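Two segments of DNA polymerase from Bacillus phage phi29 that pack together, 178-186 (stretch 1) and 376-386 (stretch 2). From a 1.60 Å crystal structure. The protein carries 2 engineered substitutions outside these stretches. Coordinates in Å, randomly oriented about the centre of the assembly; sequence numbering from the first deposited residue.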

# COMPACT_ATOMS: atom_id res chain seq x y z
N LEU F 178 -19.67 -5.98 -4.59
CA LEU F 178 -21.06 -5.88 -4.13
C LEU F 178 -21.14 -5.91 -2.59
O LEU F 178 -21.87 -5.11 -1.98
CB LEU F 178 -21.92 -6.99 -4.75
CG LEU F 178 -23.41 -6.87 -4.41
CD1 LEU F 178 -23.96 -5.54 -4.87
CD2 LEU F 178 -24.18 -8.00 -5.03
N ILE F 179 -20.40 -6.81 -1.95
CA ILE F 179 -20.34 -6.85 -0.50
C ILE F 179 -19.85 -5.51 0.06
O ILE F 179 -20.44 -4.99 1.00
CB ILE F 179 -19.45 -8.01 0.01
CG1 ILE F 179 -20.08 -9.37 -0.35
CG2 ILE F 179 -19.25 -7.92 1.49
CD1 ILE F 179 -19.07 -10.51 -0.38
N GLN F 180 -18.79 -4.96 -0.52
CA GLN F 180 -18.25 -3.66 -0.10
C GLN F 180 -19.29 -2.54 -0.22
O GLN F 180 -19.53 -1.80 0.72
CB GLN F 180 -17.01 -3.37 -0.92
CG GLN F 180 -16.18 -2.19 -0.43
CD GLN F 180 -14.87 -2.13 -1.14
OE1 GLN F 180 -14.78 -2.48 -2.31
NE2 GLN F 180 -13.85 -1.68 -0.44
N PHE F 181 -19.94 -2.47 -1.37
CA PHE F 181 -20.96 -1.44 -1.62
C PHE F 181 -22.14 -1.60 -0.67
O PHE F 181 -22.66 -0.61 -0.13
CB PHE F 181 -21.45 -1.49 -3.08
CG PHE F 181 -20.40 -1.16 -4.11
CD1 PHE F 181 -19.26 -0.43 -3.81
CD2 PHE F 181 -20.56 -1.60 -5.42
CE1 PHE F 181 -18.31 -0.14 -4.79
CE2 PHE F 181 -19.62 -1.30 -6.40
CZ PHE F 181 -18.50 -0.57 -6.08
N LYS F 182 -22.55 -2.84 -0.40
CA LYS F 182 -23.65 -3.08 0.54
C LYS F 182 -23.35 -2.63 1.98
O LYS F 182 -24.26 -2.34 2.75
CB LYS F 182 -24.07 -4.55 0.53
CG LYS F 182 -24.86 -4.96 -0.69
CD LYS F 182 -25.19 -6.45 -0.66
CE LYS F 182 -26.17 -6.85 -1.75
NZ LYS F 182 -26.46 -8.33 -1.72
N GLN F 183 -22.06 -2.57 2.34
CA GLN F 183 -21.63 -2.07 3.63
C GLN F 183 -21.64 -0.54 3.67
O GLN F 183 -21.46 0.03 4.73
CB GLN F 183 -20.20 -2.53 3.95
CG GLN F 183 -19.95 -4.01 3.96
CD GLN F 183 -21.08 -4.80 4.51
OE1 GLN F 183 -21.36 -4.72 5.71
NE2 GLN F 183 -21.75 -5.58 3.65
N GLY F 184 -21.83 0.10 2.52
CA GLY F 184 -21.85 1.56 2.44
C GLY F 184 -20.52 2.12 2.00
O GLY F 184 -20.33 3.33 1.97
N LEU F 185 -19.60 1.23 1.65
CA LEU F 185 -18.24 1.61 1.30
C LEU F 185 -18.15 1.78 -0.21
O LEU F 185 -17.64 0.91 -0.93
CB LEU F 185 -17.25 0.55 1.82
CG LEU F 185 -16.83 0.53 3.30
CD1 LEU F 185 -17.70 1.36 4.24
CD2 LEU F 185 -16.67 -0.89 3.81
N ASP F 186 -18.67 2.89 -0.70
CA ASP F 186 -18.85 3.02 -2.15
C ASP F 186 -18.12 4.21 -2.78
O ASP F 186 -18.44 4.60 -3.91
CB ASP F 186 -20.33 3.09 -2.49
CG ASP F 186 -21.01 4.25 -1.87
OD1 ASP F 186 -22.28 4.26 -1.85
OD2 ASP F 186 -20.33 5.16 -1.36
N GLY F 376 -14.93 -13.65 7.33
CA GLY F 376 -14.76 -13.52 5.89
C GLY F 376 -14.77 -12.09 5.38
O GLY F 376 -14.05 -11.24 5.89
N ALA F 377 -15.61 -11.84 4.38
CA ALA F 377 -15.64 -10.57 3.69
C ALA F 377 -15.81 -9.36 4.60
O ALA F 377 -15.03 -8.42 4.52
CB ALA F 377 -16.72 -10.58 2.58
N ILE F 378 -16.81 -9.38 5.46
CA ILE F 378 -17.07 -8.22 6.31
C ILE F 378 -15.90 -7.96 7.28
O ILE F 378 -15.57 -6.80 7.59
CB ILE F 378 -18.42 -8.34 7.03
CG1 ILE F 378 -19.54 -8.19 6.00
CG2 ILE F 378 -18.55 -7.28 8.12
CD1 ILE F 378 -20.91 -8.47 6.57
N LYS F 379 -15.28 -9.04 7.75
CA LYS F 379 -14.10 -8.90 8.60
C LYS F 379 -12.98 -8.19 7.84
O LYS F 379 -12.34 -7.30 8.38
CB LYS F 379 -13.59 -10.25 9.10
CG LYS F 379 -12.41 -10.13 10.05
CD LYS F 379 -11.98 -11.47 10.58
CE LYS F 379 -10.97 -11.33 11.68
NZ LYS F 379 -10.79 -12.62 12.41
N GLN F 380 -12.76 -8.59 6.59
CA GLN F 380 -11.70 -7.96 5.78
C GLN F 380 -11.98 -6.49 5.57
O GLN F 380 -11.06 -5.68 5.50
CB GLN F 380 -11.57 -8.62 4.40
CG GLN F 380 -11.33 -10.11 4.41
CD GLN F 380 -10.39 -10.55 5.50
OE1 GLN F 380 -9.26 -10.08 5.59
NE2 GLN F 380 -10.86 -11.47 6.35
N LEU F 381 -13.25 -6.15 5.40
CA LEU F 381 -13.62 -4.78 5.16
C LEU F 381 -13.42 -3.93 6.41
O LEU F 381 -13.03 -2.78 6.31
CB LEU F 381 -15.05 -4.67 4.66
CG LEU F 381 -15.27 -5.25 3.27
CD1 LEU F 381 -16.77 -5.24 2.99
CD2 LEU F 381 -14.50 -4.48 2.19
N ALA F 382 -13.67 -4.52 7.58
CA ALA F 382 -13.41 -3.82 8.84
C ALA F 382 -11.92 -3.53 9.01
O ALA F 382 -11.52 -2.45 9.43
CB ALA F 382 -13.95 -4.63 10.02
N LYS F 383 -11.08 -4.51 8.67
CA LYS F 383 -9.64 -4.32 8.68
C LYS F 383 -9.24 -3.22 7.72
O LYS F 383 -8.41 -2.36 8.02
CB LYS F 383 -8.95 -5.63 8.31
CG LYS F 383 -9.16 -6.72 9.36
CD LYS F 383 -8.86 -8.10 8.83
CE LYS F 383 -7.41 -8.27 8.48
NZ LYS F 383 -7.19 -9.65 7.92
N LEU F 384 -9.85 -3.24 6.54
CA LEU F 384 -9.57 -2.23 5.54
C LEU F 384 -9.93 -0.83 6.04
O LEU F 384 -9.17 0.12 5.86
CB LEU F 384 -10.31 -2.56 4.24
CG LEU F 384 -9.85 -1.91 2.96
CD1 LEU F 384 -8.38 -2.17 2.63
CD2 LEU F 384 -10.75 -2.42 1.84
N MET F 385 -11.06 -0.69 6.72
CA MET F 385 -11.46 0.60 7.27
C MET F 385 -10.45 1.10 8.33
O MET F 385 -10.05 2.26 8.34
CB MET F 385 -12.86 0.53 7.88
CG MET F 385 -13.97 0.45 6.84
SD MET F 385 -14.17 1.96 5.91
CE MET F 385 -14.93 3.07 7.11
N LEU F 386 -10.03 0.20 9.20
CA LEU F 386 -9.07 0.54 10.25
C LEU F 386 -7.70 0.90 9.68
O LEU F 386 -7.02 1.79 10.19
CB LEU F 386 -8.92 -0.63 11.22
CG LEU F 386 -10.14 -0.84 12.12
CD1 LEU F 386 -10.12 -2.23 12.74
CD2 LEU F 386 -10.19 0.24 13.22

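The end of one helix and the turn that follows it pack against the side of a second helix through van der Waals contacts alone, with no hydrogen bond crossing between the two stretches. The helix axes approach to 10.2 Å at an angle of 63°, and the summed buried surface is a modest 379 Å².

Leu381 is the centre of the contact and loses more surface to the other stretch than any other residue. Its CD1 lies 3.9 Å from CG2 of Ile179, 3.8 Å from CA of Gln180 and 3.5 Å from CG of Gln183, so a single methyl group meets three residues of the first stretch. Its CD2 reaches CG of Gln180 at 3.9 Å. One turn earlier in the second helix, CD1 of Ile179 sits 3.8 Å from CB of Ala377.

Both glutamines pack against apolar side chains with carbon and amide atoms alike. In Gln183, chi1 near -60° (m) places CG against CD1 of Leu381, and the bend beyond it folds the side chain back toward the preceding helical turn, where NE2 donates a hydrogen bond to O of Ile179 (3.0 Å). OE1 of Gln183 lies 3.9 Å from CD1 of Ile378. Gln180 is extended, with chi1 and chi2 both t, and its NE2 comes within 3.9 Å of CD2 of Leu384 while hydrogen bonding elsewhere in the structure.

The first helix closes with a Schellman motif. Gly184 has a positive phi of 98°, a conformation in which a CB would be jammed against the preceding carbonyl oxygen, and the chain turns back as N of Leu185 bonds to O of Gln180 (3.2 Å). Beyond this turn Leu185 points toward the second helix: its CD2 is 4.2 Å from CB of Leu381 and its CD1 4.0 Å from SD of Met385, extending the apolar contact by another turn.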